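PDB 6SMO: PKS_KS domain-containing protein from Photorhabdus luminescens subsp. laumondii, which probably acts as a 3-oxoacyl-[acyl-carrier-protein] synthase that extends carrier-bound acyl chains, and here holds a poly-oxo dodecanal chain in its pocket. Local coordinates for residues M106-D110 against A111-P115; L241-Q244 against Q245-T248; L382-E385 against I386-Y390. All coordinates share one frame; numbering follows the deposited sequence.

The three contacts are local turns of the chain, well separated within one ketosynthase. Contacts 1 and 3 close helices 95-111 and 372-388; their centres lie 20 Å apart and their nearest atoms about 7 Å. Contact 2, a loop turn beyond helix 224-233, stands further off, its centre 38 Å from that of contact 1 and 28 Å from that of contact 3. None of the three contains a residue of the pocket that binds the oxo chain. The pocket is nevertheless linked along the chain: S226, S229 and F230 sit on helix 224-233, ahead of contact 2, and L371 directly precedes the helix that contact 3 ends.

Contact 1: M106-D110 against A111-P115; sequences MAMQD and ANLRP
The carbonyl oxygen of M108 receives two backbone N-H groups from the chain beyond the helix, a straight one from L113 and a weak one from N112. This is the Schellman motif, a common way of ending an alpha helix, here at the C-terminus of helix 95-111. L113 N lies 3.3 Å from M108 O, and its bond is almost linear at 177°, with the donor nearly along the C=O axis. N112 N also reaches Q109 O, again weakly, at 3.3 Å. At N112 a positive phi of 67° turns the chain out of the helical path. One step earlier the helix is still regular: A111 N bonds to A107 O at 3.0 Å.

An apolar contact accompanies the backbone bonds. M108 has its CG beside the backbone N, and bends at both chi2 and chi3 steer the outward-running thioether past the rim of the helix toward L113. L113, whose CB is directed toward the helix, meets it obliquely. I268 of strand 263-271 touches both side chains, while L214 and I212 of the adjacent strand 212-219 touch M108 and L113 respectively; the cap thus joins the helix end to the central sheet. Elsewhere on the last turn, D110 turns its carboxylate to another part of the fold, where OD2 accepts the backbone N-H of L34, and R278 holds the carbonyl oxygen of A111. In the apolar pair M108 SD stands 4.0 Å from L113 CD1, and M108 CE is equally far from L113 CB.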
loop_
_atom_site.group_PDB
_atom_site.type_symbol
_atom_site.label_atom_id
_atom_site.label_comp_id
_atom_site.label_asym_id
_atom_site.label_seq_id
_atom_site.Cartn_x
_atom_site.Cartn_y
_atom_site.Cartn_z
ATOM N N MET B 106 -13.462 -5.744 -19.543
ATOM C CA MET B 106 -14.820 -5.135 -19.499
ATOM C C MET B 106 -14.714 -3.607 -19.587
ATOM O O MET B 106 -15.532 -3.005 -20.309
ATOM C CB MET B 106 -15.550 -5.521 -18.208
ATOM C CG MET B 106 -15.975 -6.972 -18.177
ATOM S SD MET B 106 -16.583 -7.490 -16.556
ATOM C CE MET B 106 -17.364 -9.041 -17.000
ATOM N N ALA B 107 -13.744 -3.015 -18.882
ATOM C CA ALA B 107 -13.534 -1.552 -18.776
ATOM C C ALA B 107 -13.079 -0.980 -20.124
ATOM O O ALA B 107 -13.581 0.096 -20.506
ATOM C CB ALA B 107 -12.535 -1.254 -17.684
ATOM N N MET B 108 -12.165 -1.672 -20.813
ATOM C CA MET B 108 -11.591 -1.235 -22.117
ATOM C C MET B 108 -12.647 -1.363 -23.223
ATOM O O MET B 108 -12.659 -0.495 -24.118
ATOM C CB MET B 108 -10.353 -2.061 -22.486
ATOM C CG MET B 108 -9.139 -1.743 -21.628
ATOM S SD MET B 108 -8.407 -0.126 -22.000
ATOM C CE MET B 108 -7.541 -0.496 -23.524
ATOM N N GLN B 109 -13.496 -2.395 -23.162
ATOM C CA GLN B 109 -14.613 -2.617 -24.122
ATOM C C GLN B 109 -15.708 -1.569 -23.887
ATOM O O GLN B 109 -16.282 -1.090 -24.884
ATOM C CB GLN B 109 -15.169 -4.039 -24.000
ATOM C CG GLN B 109 -14.297 -5.090 -24.674
ATOM C CD GLN B 109 -14.842 -6.490 -24.530
ATOM O OE1 GLN B 109 -15.954 -6.702 -24.053
ATOM N NE2 GLN B 109 -14.052 -7.466 -24.948
ATOM N N ASP B 110 -15.976 -1.224 -22.623
ATOM C CA ASP B 110 -16.996 -0.215 -22.221
ATOM C C ASP B 110 -16.556 1.176 -22.697
ATOM O O ASP B 110 -17.427 1.936 -23.162
ATOM C CB ASP B 110 -17.233 -0.232 -20.709
ATOM C CG ASP B 110 -18.366 0.672 -20.250
ATOM O OD1 ASP B 110 -19.328 0.851 -21.025
ATOM O OD2 ASP B 110 -18.276 1.193 -19.121
ATOM N N ALA B 111 -15.258 1.486 -22.584
ATOM C CA ALA B 111 -14.645 2.776 -22.984
ATOM C C ALA B 111 -14.614 2.909 -24.512
ATOM O O ALA B 111 -14.537 4.056 -24.996
ATOM C CB ALA B 111 -13.254 2.890 -22.407
ATOM N N ASN B 112 -14.653 1.781 -25.232
ATOM C CA ASN B 112 -14.581 1.707 -26.717
ATOM C C ASN B 112 -13.187 2.170 -27.163
ATOM O O ASN B 112 -13.101 3.020 -28.073
ATOM C CB ASN B 112 -15.711 2.501 -27.382
ATOM C CG ASN B 112 -15.873 2.195 -28.858
ATOM O OD1 ASN B 112 -15.408 1.166 -29.343
ATOM N ND2 ASN B 112 -16.535 3.085 -29.580
ATOM N N LEU B 113 -12.141 1.626 -26.532
ATOM C CA LEU B 113 -10.715 1.885 -26.870
ATOM C C LEU B 113 -10.176 0.709 -27.694
ATOM O O LEU B 113 -10.460 -0.449 -27.329
ATOM C CB LEU B 113 -9.906 2.068 -25.581
ATOM C CG LEU B 113 -10.029 3.435 -24.909
ATOM C CD1 LEU B 113 -9.462 3.394 -23.498
ATOM C CD2 LEU B 113 -9.335 4.513 -25.728
ATOM N N ARG B 114 -9.425 1.011 -28.757
ATOM C CA ARG B 114 -8.813 0.013 -29.676
ATOM C C ARG B 114 -7.429 0.508 -30.090
ATOM O O ARG B 114 -7.172 1.710 -30.067
ATOM C CB ARG B 114 -9.731 -0.238 -30.879
ATOM C CG ARG B 114 -10.175 1.017 -31.619
ATOM C CD ARG B 114 -11.492 0.812 -32.347
ATOM N NE ARG B 114 -11.998 2.043 -32.946
ATOM C CZ ARG B 114 -11.810 2.429 -34.209
ATOM N NH1 ARG B 114 -12.328 3.574 -34.626
ATOM N NH2 ARG B 114 -11.115 1.684 -35.054
ATOM N N PRO B 115 -6.499 -0.403 -30.467
ATOM C CA PRO B 115 -5.132 -0.029 -30.839
ATOM C C PRO B 115 -4.983 1.291 -31.616
ATOM O O PRO B 115 -4.031 2.004 -31.357
ATOM C CB PRO B 115 -4.710 -1.217 -31.715
ATOM C CG PRO B 115 -5.405 -2.404 -31.079
ATOM C CD PRO B 115 -6.711 -1.858 -30.534
#

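Contact 2: L241-Q244 against Q245-T248; sequences LENQ and QAAT
The amide of N243 turns one face to the start of the following turn: the backbone nitrogens of Q245 and A246 both lie over that face, with Q245 N 3.9 Å from N243 CG. Q245 CB approaches the same group more obliquely, raised from its plane beyond the oxygen-nitrogen edge, and is 3.7 Å from N243 OD1 and the same distance from ND2. The second flat group, the amide of Q245, does not stack on the first. The two planes are 64° apart, and the nearer end of the Q245 amide, OE1, is 4.0 Å from N243 OD1. Its other end is held elsewhere, NE2 donating to the carbonyl oxygen of V58. The asparagine owes its position to a CG anti to its main-chain nitrogen (chi1 -174°), which carries the amide beside the turn.

Beneath these groups the chain makes two overlapping beta turns, close to type I, in the loop between helix 224-233 and strand 263-271. In the first, A246 N donates weakly to N243 O, and A246 CB rests 3.5 Å from the same N243 O. In the second, A247 N bonds to Q244 O at 3.3 Å, although the donor stands well above the carbonyl plane, 71° out of it, instead of lying on a lone pair. Each bond spans three residues, so the backbone winds tightly without reaching the four-residue spacing of an alpha helix.

R239 supplies weak bonds to the carbonyl oxygens of A246 and A247, and T248 OG1 is hydrogen-bonded to K364 O. On the apolar side V259 touches A247, and L241 lays one branch alongside the same residue: CD1 is 3.5 Å from A247 CA and 3.8 Å from A247 CB.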
loop_
_atom_site.group_PDB
_atom_site.type_symbol
_atom_site.label_atom_id
_atom_site.label_comp_id
_atom_site.label_asym_id
_atom_site.label_seq_id
_atom_site.Cartn_x
_atom_site.Cartn_y
_atom_site.Cartn_z
ATOM N N LEU B 241 -26.054 -14.880 14.569
ATOM C CA LEU B 241 -27.136 -14.332 13.709
ATOM C C LEU B 241 -27.908 -15.475 13.039
ATOM O O LEU B 241 -27.284 -16.510 12.725
ATOM C CB LEU B 241 -26.511 -13.414 12.655
ATOM C CG LEU B 241 -26.154 -12.007 13.130
ATOM C CD1 LEU B 241 -25.119 -11.374 12.213
ATOM C CD2 LEU B 241 -27.396 -11.133 13.219
ATOM N N GLU B 242 -29.212 -15.276 12.827
ATOM C CA GLU B 242 -30.091 -16.172 12.028
ATOM C C GLU B 242 -29.772 -15.974 10.541
ATOM O O GLU B 242 -29.650 -16.985 9.823
ATOM C CB GLU B 242 -31.565 -15.876 12.316
ATOM C CG GLU B 242 -31.979 -16.179 13.746
ATOM C CD GLU B 242 -33.380 -15.720 14.119
ATOM O OE1 GLU B 242 -33.723 -14.560 13.814
ATOM O OE2 GLU B 242 -34.125 -16.524 14.713
ATOM N N ASN B 243 -29.643 -14.713 10.112
ATOM C CA ASN B 243 -29.290 -14.305 8.725
ATOM C C ASN B 243 -27.857 -13.758 8.718
ATOM O O ASN B 243 -27.618 -12.723 9.372
ATOM C CB ASN B 243 -30.284 -13.278 8.174
ATOM C CG ASN B 243 -30.060 -12.946 6.713
ATOM O OD1 ASN B 243 -29.646 -13.799 5.929
ATOM N ND2 ASN B 243 -30.341 -11.711 6.333
ATOM N N GLN B 244 -26.947 -14.428 8.001
ATOM C CA GLN B 244 -25.500 -14.080 7.931
ATOM C C GLN B 244 -25.286 -12.879 6.997
ATOM O O GLN B 244 -24.217 -12.245 7.101
ATOM C CB GLN B 244 -24.679 -15.288 7.473
ATOM C CG GLN B 244 -24.487 -16.341 8.558
ATOM C CD GLN B 244 -23.616 -15.864 9.695
ATOM O OE1 GLN B 244 -22.682 -15.086 9.507
ATOM N NE2 GLN B 244 -23.913 -16.337 10.894
ATOM N N GLN B 245 -26.254 -12.582 6.123
ATOM C CA GLN B 245 -26.224 -11.412 5.200
ATOM C C GLN B 245 -26.338 -10.110 6.004
ATOM O O GLN B 245 -25.829 -9.079 5.522
ATOM C CB GLN B 245 -27.349 -11.511 4.168
ATOM C CG GLN B 245 -27.153 -12.637 3.164
ATOM C CD GLN B 245 -28.193 -12.623 2.071
ATOM O OE1 GLN B 245 -29.350 -12.270 2.289
ATOM N NE2 GLN B 245 -27.784 -13.013 0.875
ATOM N N ALA B 246 -26.976 -10.160 7.180
ATOM C CA ALA B 246 -27.206 -9.004 8.080
ATOM C C ALA B 246 -25.947 -8.689 8.901
ATOM O O ALA B 246 -25.936 -7.631 9.560
ATOM C CB ALA B 246 -28.388 -9.283 8.978
ATOM N N ALA B 247 -24.934 -9.565 8.864
ATOM C CA ALA B 247 -23.670 -9.445 9.633
ATOM C C ALA B 247 -22.955 -8.132 9.290
ATOM O O ALA B 247 -22.311 -7.564 10.195
ATOM C CB ALA B 247 -22.784 -10.638 9.368
ATOM N N THR B 248 -23.056 -7.680 8.034
ATOM C CA THR B 248 -22.570 -6.352 7.563
ATOM C C THR B 248 -23.755 -5.376 7.560
ATOM O O THR B 248 -24.628 -5.504 6.679
ATOM C CB THR B 248 -21.842 -6.450 6.212
ATOM O OG1 THR B 248 -21.532 -5.123 5.784
ATOM C CG2 THR B 248 -22.627 -7.155 5.126
#

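Contact 3: L382-E385 against I386-Y390; sequences LCLE and IEKQY
Helix 372-388 of the C-terminal ketoacyl synthase region ends here with the bonding pattern of a Schellman motif, and the chain passes directly into the short strand 390-391. Y390 N bonds to E385 O at 3.1 Å, the donor lying in the carbonyl plane, and Q389 N reaches back weakly to I386 O. Q389 itself has a positive phi of 50°, which redirects the backbone. Before it, the last regular bonds follow in sequence, from I386 N to L382 O, E387 N to C383 O and K388 N to L384 O, the last of these 3.0 Å long.

Side chains follow the same spacing. L382 CD1 meets I386 CD1 at 3.9 Å, one branch of each making the contact. I386 CG1, set beside its own backbone N (chi1 -68°), sits beyond the L382 carbonyl oxygen O, 3.5 Å from it. Both face strands 420-427 and 431-438, where A421 and M437 touch them. On another flank the K388 aliphatic chain passes across the outer end of the L384 carbonyl, CB 3.4 Å from its oxygen O, before its ammonium end forms a cation-pi contact with W48 of helix 44-53. Y390 in turn stacks its ring on H52.

E385 is buried, with its methylenes close to Y390 O, yet its acid group is well supplied: OE2 accepts from N of H392, just after the short strand 390-391, and from ND2 of N361 in strand 360-361, and Y328 OH makes a weak bond with OE1. These partners probably offset the cost of burying a carboxylate near the C-terminal end of a helix.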
loop_
_atom_site.group_PDB
_atom_site.type_symbol
_atom_site.label_atom_id
_atom_site.label_comp_id
_atom_site.label_asym_id
_atom_site.label_seq_id
_atom_site.Cartn_x
_atom_site.Cartn_y
_atom_site.Cartn_z
ATOM N N LEU B 382 -20.195 4.422 -7.818
ATOM C CA LEU B 382 -20.327 5.900 -7.699
ATOM C C LEU B 382 -20.525 6.518 -9.089
ATOM O O LEU B 382 -21.387 7.411 -9.220
ATOM C CB LEU B 382 -19.077 6.458 -7.011
ATOM C CG LEU B 382 -18.963 7.982 -6.959
ATOM C CD1 LEU B 382 -20.210 8.611 -6.360
ATOM C CD2 LEU B 382 -17.735 8.400 -6.166
ATOM N N CYS B 383 -19.750 6.067 -10.081
ATOM C CA CYS B 383 -19.803 6.551 -11.488
ATOM C C CYS B 383 -21.169 6.219 -12.102
ATOM O O CYS B 383 -21.723 7.091 -12.798
ATOM C CB CYS B 383 -18.674 5.954 -12.320
ATOM S SG CYS B 383 -17.034 6.546 -11.819
ATOM N N LEU B 384 -21.692 5.016 -11.837
ATOM C CA LEU B 384 -23.023 4.547 -12.315
ATOM C C LEU B 384 -24.138 5.353 -11.635
ATOM O O LEU B 384 -25.141 5.651 -12.313
ATOM C CB LEU B 384 -23.168 3.050 -12.021
ATOM C CG LEU B 384 -22.274 2.126 -12.847
ATOM C CD1 LEU B 384 -22.194 0.742 -12.222
ATOM C CD2 LEU B 384 -22.765 2.037 -14.285
ATOM N N GLU B 385 -23.967 5.682 -10.348
ATOM C CA GLU B 385 -24.950 6.452 -9.535
ATOM C C GLU B 385 -25.130 7.857 -10.127
ATOM O O GLU B 385 -26.291 8.290 -10.263
ATOM C CB GLU B 385 -24.504 6.536 -8.073
ATOM C CG GLU B 385 -24.856 5.308 -7.256
ATOM C CD GLU B 385 -24.355 5.353 -5.824
ATOM O OE1 GLU B 385 -23.133 5.502 -5.633
ATOM O OE2 GLU B 385 -25.186 5.250 -4.901
ATOM N N ILE B 386 -24.024 8.535 -10.455
ATOM C CA ILE B 386 -24.016 9.918 -11.024
ATOM C C ILE B 386 -24.634 9.884 -12.428
ATOM O O ILE B 386 -25.442 10.784 -12.735
ATOM C CB ILE B 386 -22.590 10.509 -11.027
ATOM C CG1 ILE B 386 -22.092 10.769 -9.602
ATOM C CG2 ILE B 386 -22.519 11.766 -11.885
ATOM C CD1 ILE B 386 -20.600 10.976 -9.493
ATOM N N GLU B 387 -24.259 8.889 -13.239
ATOM C CA GLU B 387 -24.767 8.682 -14.624
ATOM C C GLU B 387 -26.293 8.551 -14.606
ATOM O O GLU B 387 -26.958 9.290 -15.362
ATOM C CB GLU B 387 -24.142 7.438 -15.259
ATOM C CG GLU B 387 -23.307 7.738 -16.490
ATOM C CD GLU B 387 -24.094 7.785 -17.788
ATOM O OE1 GLU B 387 -24.025 8.821 -18.481
ATOM O OE2 GLU B 387 -24.766 6.784 -18.105
ATOM N N LYS B 388 -26.817 7.650 -13.770
ATOM C CA LYS B 388 -28.248 7.236 -13.762
ATOM C C LYS B 388 -29.047 8.074 -12.754
ATOM O O LYS B 388 -30.263 7.822 -12.627
ATOM C CB LYS B 388 -28.342 5.734 -13.475
ATOM C CG LYS B 388 -27.828 4.841 -14.598
ATOM C CD LYS B 388 -27.525 3.422 -14.168
ATOM C CE LYS B 388 -26.954 2.573 -15.285
ATOM N NZ LYS B 388 -28.009 2.101 -16.214
ATOM N N GLN B 389 -28.403 9.039 -12.083
ATOM C CA GLN B 389 -29.030 9.959 -11.093
ATOM C C GLN B 389 -29.845 9.142 -10.081
ATOM O O GLN B 389 -30.974 9.559 -9.748
ATOM C CB GLN B 389 -29.902 10.998 -11.804
ATOM C CG GLN B 389 -29.127 11.936 -12.719
ATOM C CD GLN B 389 -28.351 12.987 -11.962
ATOM O OE1 GLN B 389 -27.338 12.705 -11.326
ATOM N NE2 GLN B 389 -28.819 14.223 -12.036
ATOM N N TYR B 390 -29.288 8.017 -9.624
ATOM C CA TYR B 390 -29.880 7.108 -8.607
ATOM C C TYR B 390 -28.854 6.882 -7.493
ATOM O O TYR B 390 -27.640 6.934 -7.774
ATOM C CB TYR B 390 -30.311 5.783 -9.243
ATOM C CG TYR B 390 -31.106 4.881 -8.333
ATOM C CD1 TYR B 390 -32.486 4.979 -8.259
ATOM C CD2 TYR B 390 -30.481 3.932 -7.541
ATOM C CE1 TYR B 390 -33.226 4.157 -7.423
ATOM C CE2 TYR B 390 -31.204 3.101 -6.698
ATOM C CZ TYR B 390 -32.583 3.214 -6.640
ATOM O OH TYR B 390 -33.303 2.399 -5.816
#